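Sugar-binding transcriptional regulator, LacI family (Enterococcus faecalis, PDB 3CS3) probably represses transcription by binding DNA under the control of a small, presumably sugar-like effector, as LacI-family regulators generally do. Local coordinates at residues H81-L86 and R93-V98; V121-G126 and Y151-G156; I228-H233 and E255-R260. All blocks are in the same frame, centred on the assembly; numbering follows the deposited sequence. Where two conformers were deposited one is given.

Interaction 1: residues H81-L86 and R93-V98; sequences HSIVVL and RNIRQV. With SO4 (sulfate ion), chain B; SO4 (sulfate ion), chain E.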
loop_
_atom_site.group_PDB
_atom_site.type_symbol
_atom_site.label_atom_id
_atom_site.label_comp_id
_atom_site.label_asym_id
_atom_site.label_seq_id
_atom_site.Cartn_x
_atom_site.Cartn_y
_atom_site.Cartn_z
ATOM N N HIS A 81 -11.734 1.707 26.362
ATOM C CA HIS A 81 -11.636 1.942 24.918
ATOM C C HIS A 81 -12.496 0.973 24.120
ATOM O O HIS A 81 -12.539 -0.223 24.412
ATOM C CB HIS A 81 -10.191 1.846 24.438
ATOM C CG HIS A 81 -9.282 2.870 25.039
ATOM N ND1 HIS A 81 -8.537 2.628 26.173
ATOM C CD2 HIS A 81 -8.985 4.133 24.654
ATOM C CE1 HIS A 81 -7.823 3.700 26.464
ATOM N NE2 HIS A 81 -8.077 4.629 25.558
ATOM N N SER A 82 -13.172 1.504 23.105
ATOM C CA SER A 82 -13.998 0.700 22.211
ATOM C C SER A 82 -13.166 0.148 21.064
ATOM O O SER A 82 -12.304 0.844 20.536
ATOM C CB SER A 82 -15.143 1.543 21.666
ATOM O OG SER A 82 -16.066 1.817 22.696
ATOM N N ILE A 83 -13.421 -1.102 20.681
ATOM C CA ILE A 83 -12.647 -1.755 19.619
ATOM C C ILE A 83 -13.528 -2.463 18.582
ATOM O O ILE A 83 -14.468 -3.163 18.932
ATOM C CB ILE A 83 -11.594 -2.749 20.205
ATOM C CG1 ILE A 83 -10.605 -2.019 21.119
ATOM C CG2 ILE A 83 -10.802 -3.422 19.091
ATOM C CD1 ILE A 83 -10.022 -2.876 22.188
ATOM N N VAL A 84 -13.226 -2.259 17.304
ATOM C CA VAL A 84 -13.802 -3.076 16.237
ATOM C C VAL A 84 -12.716 -3.970 15.622
ATOM O O VAL A 84 -11.678 -3.488 15.173
ATOM C CB VAL A 84 -14.522 -2.218 15.167
ATOM C CG1 VAL A 84 -15.017 -3.081 14.026
ATOM C CG2 VAL A 84 -15.705 -1.496 15.794
ATOM N N VAL A 85 -12.944 -5.278 15.654
ATOM C CA VAL A 85 -12.028 -6.229 15.038
ATOM C C VAL A 85 -12.514 -6.634 13.652
ATOM O O VAL A 85 -13.712 -6.828 13.422
ATOM C CB VAL A 85 -11.759 -7.479 15.929
ATOM C CG1 VAL A 85 -10.868 -7.112 17.105
ATOM C CG2 VAL A 85 -13.050 -8.107 16.412
ATOM N N LEU A 86 -11.565 -6.728 12.728
ATOM C CA LEU A 86 -11.845 -7.055 11.341
ATOM C C LEU A 86 -11.220 -8.399 10.979
ATOM O O LEU A 86 -11.275 -8.832 9.829
ATOM C CB LEU A 86 -11.274 -5.970 10.423
ATOM C CG LEU A 86 -11.594 -4.485 10.619
ATOM C CD1 LEU A 86 -11.140 -3.731 9.382
ATOM C CD2 LEU A 86 -13.073 -4.221 10.871
ATOM N N ARG A 93 -17.276 -7.563 25.938
ATOM C CA ARG A 93 -17.979 -6.290 25.840
ATOM C C ARG A 93 -16.984 -5.208 25.429
ATOM O O ARG A 93 -15.783 -5.339 25.688
ATOM C CB ARG A 93 -18.698 -5.930 27.150
ATOM C CG ARG A 93 -17.805 -5.829 28.384
ATOM C CD ARG A 93 -18.449 -4.965 29.456
ATOM N NE ARG A 93 -18.496 -3.555 29.066
ATOM C CZ ARG A 93 -19.091 -2.592 29.767
ATOM N NH1 ARG A 93 -19.071 -1.343 29.318
ATOM N NH2 ARG A 93 -19.706 -2.868 30.911
ATOM N N ASN A 94 -17.494 -4.162 24.777
ATOM C CA ASN A 94 -16.682 -3.098 24.156
ATOM C C ASN A 94 -15.967 -3.480 22.853
ATOM O O ASN A 94 -15.241 -2.668 22.284
ATOM C CB ASN A 94 -15.701 -2.449 25.148
ATOM C CG ASN A 94 -16.192 -1.122 25.670
ATOM O OD1 ASN A 94 -16.843 -0.355 24.951
ATOM N ND2 ASN A 94 -15.870 -0.833 26.925
ATOM N N ILE A 95 -16.175 -4.709 22.385
ATOM C CA ILE A 95 -15.619 -5.144 21.110
ATOM C C ILE A 95 -16.720 -5.613 20.157
ATOM O O ILE A 95 -17.639 -6.315 20.565
ATOM C CB ILE A 95 -14.510 -6.227 21.277
ATOM C CG1 ILE A 95 -13.521 -5.829 22.388
ATOM C CG2 ILE A 95 -13.753 -6.424 19.960
ATOM C CD1 ILE A 95 -12.510 -6.898 22.760
ATOM N N ARG A 96 -16.637 -5.187 18.897
ATOM C CA ARG A 96 -17.526 -5.671 17.843
ATOM C C ARG A 96 -16.730 -6.201 16.661
ATOM O O ARG A 96 -15.537 -5.942 16.563
ATOM C CB ARG A 96 -18.478 -4.568 17.385
ATOM C CG ARG A 96 -19.451 -4.123 18.457
ATOM C CD ARG A 96 -20.395 -5.249 18.909
ATOM N NE ARG A 96 -21.423 -4.683 19.775
ATOM C CZ ARG A 96 -21.330 -4.612 21.100
ATOM N NH1 ARG A 96 -20.268 -5.107 21.726
ATOM N NH2 ARG A 96 -22.302 -4.050 21.802
ATOM N N GLN A 97 -17.399 -6.931 15.766
ATOM C CA GLN A 97 -16.746 -7.562 14.616
ATOM C C GLN A 97 -17.318 -7.066 13.306
ATOM O O GLN A 97 -18.533 -7.010 13.146
ATOM C CB GLN A 97 -16.934 -9.078 14.641
ATOM C CG GLN A 97 -16.604 -9.771 15.942
ATOM C CD GLN A 97 -17.297 -11.122 16.068
ATOM O OE1 GLN A 97 -17.284 -11.734 17.134
ATOM N NE2 GLN A 97 -17.904 -11.594 14.978
ATOM N N VAL A 98 -16.449 -6.703 12.367
ATOM C CA VAL A 98 -16.861 -6.535 10.970
ATOM C C VAL A 98 -15.962 -7.423 10.115
ATOM O O VAL A 98 -14.851 -7.042 9.753
ATOM C CB VAL A 98 -16.832 -5.059 10.471
ATOM C CG1 VAL A 98 -17.450 -4.964 9.078
ATOM C CG2 VAL A 98 -17.584 -4.144 11.418
HETATM S S SO4 B . -21.068 -3.577 25.049
HETATM O O1 SO4 B . -21.238 -3.725 26.490
HETATM O O2 SO4 B . -20.009 -2.607 24.790
HETATM O O3 SO4 B . -20.717 -4.871 24.474
HETATM O O4 SO4 B . -22.312 -3.099 24.454
HETATM S S SO4 E . -25.365 -4.301 20.133
HETATM O O1 SO4 E . -24.678 -5.344 19.377
HETATM O O2 SO4 E . -24.527 -3.107 20.204
HETATM O O3 SO4 E . -26.626 -3.969 19.477
HETATM O O4 SO4 E . -25.629 -4.792 21.482
#
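Ile83 and Val85 lie level with Ile95 and Gln97, and Val84 with Arg96, as two parallel strands run side by side in the N-terminal lobe. Four backbone bonds of 2.8 to 3.0 Å join them in alternation: Ile83 N to Asn94 O, Arg96 N to Ile83 O, Val85 N to Arg96 O and Val98 N to Val85 O. On the face of Ile83 and Ile95, CG2 of Val85 rests against CG2 of Ile95 at 4.0 Å and also against CG of Gln97; with CG1 anti to the carbonyl carbon (chi1 -73°), this second methyl falls between the backbone N and the carbonyl carbon. On the other face CG1 of Val84 meets CG2 of Val98 at 3.8 Å, and CD2 of Leu86 lies alongside CB of Val98. Near the start of the pair, Ser82 OG donates to Asn94 OD1 over 3.2 Å, coming from above the amide plane, 45° out of it.

Helix 70-78 packs on Ile83 and Ile95, and helix 232-247 on the face of Leu86 and Val98, so the strands sit within an alpha/beta sandwich. Arg96 bends back at chi2 (-63°). Its NH1 bonds in the guanidinium plane to Ile95 O and also donates to O3 of a sulfate at 2.8 Å. Asn94 N and NH2 of Arg96 bind that same sulfate, and NH2 reaches a second one as well. Both ions probably come from the crystallisation liquor.

Apolar contacts line both faces of the ladder, while the groups that hold the sulfates, Asn94 N and the Arg96 guanidinium, lie at one end and edge of the pair. Anions gathered there are consistent with a locally positive potential, but they do not demonstrate a ligand site.

Interaction 2: residues V121-G126 and Y151-G156; sequences VLLLSG and YEIIQG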
loop_
_atom_site.group_PDB
_atom_site.type_symbol
_atom_site.label_atom_id
_atom_site.label_comp_id
_atom_site.label_asym_id
_atom_site.label_seq_id
_atom_site.Cartn_x
_atom_site.Cartn_y
_atom_site.Cartn_z
ATOM N N VAL A 121 -6.081 -30.064 -5.545
ATOM C CA VAL A 121 -6.088 -28.629 -5.309
ATOM C C VAL A 121 -5.020 -28.296 -4.280
ATOM O O VAL A 121 -4.977 -28.890 -3.212
ATOM C CB VAL A 121 -7.481 -28.125 -4.857
ATOM C CG1 VAL A 121 -7.436 -26.643 -4.469
ATOM C CG2 VAL A 121 -8.497 -28.324 -5.967
ATOM N N LEU A 122 -4.142 -27.357 -4.618
ATOM C CA LEU A 122 -3.127 -26.892 -3.682
ATOM C C LEU A 122 -3.644 -25.642 -2.965
ATOM O O LEU A 122 -4.035 -24.665 -3.600
ATOM C CB LEU A 122 -1.779 -26.672 -4.389
ATOM C CG LEU A 122 -1.078 -27.963 -4.855
ATOM C CD1 LEU A 122 -1.465 -28.377 -6.273
ATOM C CD2 LEU A 122 0.418 -27.844 -4.774
ATOM N N LEU A 123 -3.684 -25.706 -1.638
ATOM C CA LEU A 123 -4.269 -24.644 -0.831
ATOM C C LEU A 123 -3.171 -23.805 -0.205
ATOM O O LEU A 123 -2.598 -24.177 0.818
ATOM C CB LEU A 123 -5.205 -25.212 0.250
ATOM C CG LEU A 123 -6.412 -26.071 -0.168
ATOM C CD1 LEU A 123 -7.004 -26.791 1.043
ATOM C CD2 LEU A 123 -7.493 -25.256 -0.886
ATOM N N LEU A 124 -2.870 -22.676 -0.842
ATOM C CA LEU A 124 -1.866 -21.746 -0.340
ATOM C C LEU A 124 -2.531 -20.835 0.691
ATOM O O LEU A 124 -3.260 -19.898 0.346
ATOM C CB LEU A 124 -1.245 -20.959 -1.503
ATOM C CG LEU A 124 -0.130 -19.927 -1.282
ATOM C CD1 LEU A 124 0.925 -20.373 -0.260
ATOM C CD2 LEU A 124 0.515 -19.580 -2.625
ATOM N N SER A 125 -2.296 -21.144 1.960
ATOM C CA SER A 125 -2.979 -20.471 3.047
ATOM C C SER A 125 -2.140 -19.337 3.604
ATOM O O SER A 125 -0.956 -19.224 3.289
ATOM C CB SER A 125 -3.337 -21.466 4.161
ATOM O OG SER A 125 -2.185 -21.902 4.855
ATOM N N GLY A 126 -2.767 -18.495 4.422
ATOM C CA GLY A 126 -2.044 -17.526 5.230
ATOM C C GLY A 126 -1.647 -18.160 6.554
ATOM O O GLY A 126 -1.554 -19.387 6.651
ATOM N N TYR A 151 -6.120 -32.763 -1.673
ATOM C CA TYR A 151 -5.541 -31.454 -1.454
ATOM C C TYR A 151 -4.223 -31.511 -0.690
ATOM O O TYR A 151 -3.959 -32.458 0.050
ATOM C CB TYR A 151 -6.541 -30.508 -0.756
ATOM C CG TYR A 151 -6.959 -30.892 0.660
ATOM C CD1 TYR A 151 -8.212 -31.449 0.910
ATOM C CD2 TYR A 151 -6.111 -30.670 1.749
ATOM C CE1 TYR A 151 -8.607 -31.785 2.205
ATOM C CE2 TYR A 151 -6.488 -31.016 3.038
ATOM C CZ TYR A 151 -7.732 -31.574 3.261
ATOM O OH TYR A 151 -8.103 -31.897 4.548
ATOM N N GLU A 152 -3.407 -30.482 -0.887
ATOM C CA GLU A 152 -2.241 -30.231 -0.055
ATOM C C GLU A 152 -2.329 -28.793 0.454
ATOM O O GLU A 152 -2.642 -27.879 -0.308
ATOM C CB GLU A 152 -0.950 -30.457 -0.848
ATOM C CG GLU A 152 0.315 -30.361 -0.000
ATOM C CD GLU A 152 1.528 -31.010 -0.646
ATOM O OE1 GLU A 152 1.709 -30.896 -1.880
ATOM O OE2 GLU A 152 2.314 -31.632 0.098
ATOM N N ILE A 153 -2.068 -28.610 1.745
ATOM C CA ILE A 153 -2.060 -27.296 2.380
ATOM C C ILE A 153 -0.625 -26.786 2.441
ATOM O O ILE A 153 0.247 -27.432 3.024
ATOM C CB ILE A 153 -2.659 -27.355 3.814
ATOM C CG1 ILE A 153 -4.134 -27.761 3.760
ATOM C CG2 ILE A 153 -2.485 -26.014 4.543
ATOM C CD1 ILE A 153 -4.715 -28.170 5.094
ATOM N N ILE A 154 -0.385 -25.629 1.826
ATOM C CA ILE A 154 0.938 -25.013 1.833
ATOM C C ILE A 154 0.887 -23.713 2.615
ATOM O O ILE A 154 0.118 -22.811 2.286
ATOM C CB ILE A 154 1.469 -24.792 0.406
ATOM C CG1 ILE A 154 1.622 -26.139 -0.295
ATOM C CG2 ILE A 154 2.815 -24.065 0.421
ATOM C CD1 ILE A 154 1.339 -26.081 -1.741
ATOM N N GLN A 155 1.707 -23.644 3.661
ATOM C CA GLN A 155 1.734 -22.523 4.593
ATOM C C GLN A 155 2.385 -21.283 3.983
ATOM O O GLN A 155 3.483 -21.355 3.427
ATOM C CB GLN A 155 2.471 -22.932 5.874
ATOM C CG GLN A 155 2.227 -22.025 7.078
ATOM C CD GLN A 155 0.816 -22.139 7.643
ATOM O OE1 GLN A 155 0.282 -23.236 7.829
ATOM N NE2 GLN A 155 0.210 -20.996 7.928
ATOM N N GLY A 156 1.678 -20.158 4.078
ATOM C CA GLY A 156 2.197 -18.841 3.704
ATOM C C GLY A 156 1.879 -17.869 4.820
ATOM O O GLY A 156 1.518 -18.288 5.919
#
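A beta-alpha-beta crossover in the C-terminal lobe of this periplasmic-binding-protein-like fold brings Val121-Gly126 beside Tyr151-Gly156: the chain leaves strand 121-125, runs through helix 131-146 and returns as strand 151-155, parallel to the first and outermost in the sheet of this chain. The ladder starts with Glu152 N to Val121 O, at 3.2 Å the longest of the backbone bonds named here. Leu123 N then donates to Glu152 O (2.8 Å) almost straight, with 177° at the hydrogen, and Ile154 N returns a bond to Leu123 O (2.8 Å) from above the carbonyl plane, 35° out of it. Ser125 N to Ile154 O follows at 3.0 Å.

The two faces pack differently. On that of Leu123, Tyr151 and Ile153, CD1 of Leu123 is the shared contact point: it touches CD2 of Tyr151 at 4.0 Å, approaching the ring obliquely, and CG1 of Ile153 at 4.1 Å. Tyr151 carries CG between backbone N and carbonyl carbon (chi1 65°), which brings CG near that methyl, while the end of the ring leads away from the neighbouring strand. Helix 131-146 lies against Val121 and Tyr151 here, and helix 102-115 against Val121 and Leu123. On the opposite face CD2 of Leu122 meets CD1 of Ile154 at 3.6 Å where the side chains cross at a slant, and CD1 of Leu124 lies near CG2 of Ile154; helix 160-170 packs on these three. Helices thus lie on both faces, while the outer strand keeps exposed side chains at Glu152, Ile153 and Gln155.

Next to Gly126 and Gly156, Ser125 OG, set between backbone N and carbonyl carbon, reaches forward along its own chain and donates to a lone pair of Gly126 O at 3.2 Å, in the carbonyl plane.

Interaction 3: residues I228-H233 and E255-R260; sequences IAYSKH and EHIYTR. With SO4 (sulfate ion), chain D; SO4 (sulfate ion), chain C.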
loop_
_atom_site.group_PDB
_atom_site.type_symbol
_atom_site.label_atom_id
_atom_site.label_comp_id
_atom_site.label_asym_id
_atom_site.label_seq_id
_atom_site.Cartn_x
_atom_site.Cartn_y
_atom_site.Cartn_z
ATOM N N ILE A 228 -11.819 -13.610 -5.506
ATOM C CA ILE A 228 -13.021 -13.362 -4.719
ATOM C C ILE A 228 -13.048 -11.889 -4.306
ATOM O O ILE A 228 -12.137 -11.396 -3.645
ATOM C CB ILE A 228 -13.087 -14.274 -3.478
ATOM C CG1 ILE A 228 -12.946 -15.765 -3.863
ATOM C CG2 ILE A 228 -14.353 -14.006 -2.693
ATOM C CD1 ILE A 228 -14.116 -16.352 -4.664
ATOM N N ALA A 229 -14.103 -11.200 -4.720
ATOM C CA ALA A 229 -14.227 -9.767 -4.539
ATOM C C ALA A 229 -15.229 -9.420 -3.468
ATOM O O ALA A 229 -16.199 -10.136 -3.259
ATOM C CB ALA A 229 -14.639 -9.119 -5.834
ATOM N N TYR A 230 -14.980 -8.301 -2.801
ATOM C CA TYR A 230 -15.904 -7.712 -1.846
ATOM C C TYR A 230 -15.687 -6.196 -1.892
ATOM O O TYR A 230 -14.676 -5.725 -2.429
ATOM C CB TYR A 230 -15.664 -8.283 -0.437
ATOM C CG TYR A 230 -14.206 -8.321 -0.016
ATOM C CD1 TYR A 230 -13.434 -9.472 -0.191
ATOM C CD2 TYR A 230 -13.597 -7.202 0.562
ATOM C CE1 TYR A 230 -12.084 -9.503 0.190
ATOM C CE2 TYR A 230 -12.260 -7.222 0.948
ATOM C CZ TYR A 230 -11.510 -8.373 0.761
ATOM O OH TYR A 230 -10.192 -8.377 1.151
ATOM N N SER A 231 -16.629 -5.430 -1.356
ATOM C CA SER A 231 -16.450 -3.982 -1.279
ATOM C C SER A 231 -15.530 -3.612 -0.116
ATOM O O SER A 231 -15.925 -3.714 1.055
ATOM C CB SER A 231 -17.797 -3.276 -1.138
ATOM O OG SER A 231 -17.643 -1.877 -1.315
ATOM N N LYS A 232 -14.306 -3.193 -0.438
ATOM C CA LYS A 232 -13.349 -2.762 0.585
ATOM C C LYS A 232 -13.729 -1.416 1.206
ATOM O O LYS A 232 -13.499 -1.201 2.397
ATOM C CB LYS A 232 -11.931 -2.675 0.034
ATOM C CG LYS A 232 -11.379 -3.945 -0.578
ATOM C CD LYS A 232 -11.448 -3.858 -2.087
ATOM C CE LYS A 232 -10.232 -4.461 -2.734
ATOM N NZ LYS A 232 -10.481 -4.628 -4.187
ATOM N N HIS A 233 -14.302 -0.527 0.387
ATOM C CA HIS A 233 -14.788 0.776 0.838
ATOM C C HIS A 233 -15.853 0.615 1.915
ATOM O O HIS A 233 -15.832 1.320 2.927
ATOM C CB HIS A 233 -15.372 1.587 -0.331
ATOM C CG HIS A 233 -14.345 2.215 -1.225
ATOM N ND1 HIS A 233 -13.296 2.971 -0.744
ATOM C CD2 HIS A 233 -14.232 2.233 -2.574
ATOM C CE1 HIS A 233 -12.569 3.407 -1.758
ATOM N NE2 HIS A 233 -13.115 2.972 -2.880
ATOM N N GLU A 255 -21.285 -7.539 12.075
ATOM C CA GLU A 255 -21.738 -7.728 10.704
ATOM C C GLU A 255 -20.717 -8.476 9.857
ATOM O O GLU A 255 -19.557 -8.614 10.246
ATOM C CB GLU A 255 -22.034 -6.376 10.055
ATOM C CG GLU A 255 -23.391 -5.800 10.422
ATOM C CD GLU A 255 -23.754 -4.576 9.609
ATOM O OE1 GLU A 255 -23.660 -4.621 8.362
ATOM O OE2 GLU A 255 -24.156 -3.569 10.222
ATOM N N HIS A 256 -21.166 -8.957 8.699
ATOM C CA HIS A 256 -20.286 -9.577 7.720
ATOM C C HIS A 256 -20.281 -8.780 6.434
ATOM O O HIS A 256 -21.249 -8.071 6.122
ATOM C CB HIS A 256 -20.682 -11.033 7.434
ATOM C CG HIS A 256 -20.372 -11.970 8.557
ATOM N ND1 HIS A 256 -21.256 -12.214 9.585
ATOM C CD2 HIS A 256 -19.266 -12.703 8.827
ATOM C CE1 HIS A 256 -20.711 -13.066 10.436
ATOM N NE2 HIS A 256 -19.503 -13.375 10.001
ATOM N N ILE A 257 -19.176 -8.902 5.703
ATOM C CA ILE A 257 -19.011 -8.299 4.391
ATOM C C ILE A 257 -19.049 -9.431 3.365
ATOM O O ILE A 257 -18.233 -10.354 3.417
ATOM C CB ILE A 257 -17.684 -7.488 4.318
ATOM C CG1 ILE A 257 -17.716 -6.310 5.309
ATOM C CG2 ILE A 257 -17.362 -7.033 2.878
ATOM C CD1 ILE A 257 -18.796 -5.249 5.040
ATOM N N TYR A 258 -20.009 -9.366 2.445
ATOM C CA TYR A 258 -20.276 -10.497 1.556
ATOM C C TYR A 258 -19.503 -10.423 0.251
ATOM O O TYR A 258 -19.072 -9.346 -0.168
ATOM C CB TYR A 258 -21.787 -10.724 1.375
ATOM C CG TYR A 258 -22.426 -11.161 2.678
ATOM C CD1 TYR A 258 -22.290 -12.472 3.128
ATOM C CD2 TYR A 258 -23.114 -10.252 3.493
ATOM C CE1 TYR A 258 -22.842 -12.886 4.332
ATOM C CE2 TYR A 258 -23.670 -10.659 4.716
ATOM C CZ TYR A 258 -23.532 -11.977 5.122
ATOM O OH TYR A 258 -24.072 -12.408 6.313
ATOM N N THR A 259 -19.304 -11.587 -0.362
ATOM C CA THR A 259 -18.350 -11.752 -1.454
ATOM C C THR A 259 -18.971 -12.287 -2.749
ATOM O O THR A 259 -20.098 -12.790 -2.756
ATOM C CB THR A 259 -17.209 -12.716 -1.048
ATOM O OG1 THR A 259 -17.754 -14.006 -0.754
ATOM C CG2 THR A 259 -16.440 -12.205 0.173
ATOM N N ARG A 260 -18.209 -12.178 -3.835
ATOM C CA ARG A 260 -18.570 -12.745 -5.129
ATOM C C ARG A 260 -17.315 -13.195 -5.874
ATOM O O ARG A 260 -16.236 -12.623 -5.691
ATOM C CB ARG A 260 -19.379 -11.747 -5.969
ATOM C CG ARG A 260 -18.589 -10.589 -6.566
ATOM C CD ARG A 260 -19.502 -9.461 -7.041
ATOM N NE ARG A 260 -18.871 -8.650 -8.086
ATOM C CZ ARG A 260 -18.072 -7.606 -7.868
ATOM N NH1 ARG A 260 -17.783 -7.215 -6.631
ATOM N NH2 ARG A 260 -17.556 -6.946 -8.900
HETATM S S SO4 D . -14.132 -1.218 -3.662
HETATM O O1 SO4 D . -14.819 -0.388 -4.647
HETATM O O2 SO4 D . -14.864 -1.150 -2.403
HETATM O O3 SO4 D . -14.090 -2.599 -4.135
HETATM O O4 SO4 D . -12.769 -0.729 -3.463
HETATM S S SO4 C . -24.794 -10.097 8.964
HETATM O O1 SO4 C . -25.442 -10.806 7.874
HETATM O O2 SO4 C . -25.793 -9.527 9.863
HETATM O O3 SO4 C . -23.936 -10.996 9.733
HETATM O O4 SO4 C . -23.996 -9.038 8.358
HETATM O O HOH W 1 -19.141 -6.414 -0.621
#
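The Arg260 guanidinium lays one face over CB of Ala229, with NH1 3.8 Å from that methyl, while the Tyr230 ring is approached obliquely by CG2 of Ile257 and CG2 of Thr259. The segments probably form two of the crossovers linking the lobes, as in type I periplasmic-binding-protein folds. The rings of His256 and Tyr258 meet one sulfate at their edges: His256 ND1 donates in plane to its O3 (2.9 Å) and Tyr258 OH to its O1 (2.6 Å).

Ala229 and Arg260 form an antiparallel hydrogen-bonded pair, Ala229 N to Arg260 O at 2.7 Å and Arg260 N to Ala229 O at 2.9 Å. Beside it CG2 of Ile228, anti to the backbone N, presses on CB of Thr259 at 3.5 Å. The hydroxyl of Tyr230 bonds to Asp213 and its ring meets Trp235 with planes near a right angle; a glycerol, probably from the crystallisation liquor, lies near its side chain and may mark a pocket between the lobes.

Ser231 is the N-cap of helix 232-247, where His233 N holds another sulfate. A water bridges the two segments, accepting from Ser231 N (2.8 Å) and donating to Tyr258 O (3.0 Å).

How the interactions relate
From the N terminus the three contacts follow in series; none nests in or crosses another. Interaction 1 closes a short loop of six residues without helix, inside the N-terminal lobe. Interaction 2 closes over helix 131-146 in the other lobe, its centre about 30 Å from that of interaction 1, and the two do not touch. Interaction 3 closes over most of helix 232-247 and probably lies at the hinge between the lobes. It touches interaction 1: Gln97 O and Glu255 N stand 3.0 Å apart, a probable hydrogen bond, because strands 95-100 and 255-262 are neighbours in one sheet. The late part of the chain thus returns to the N-terminal lobe.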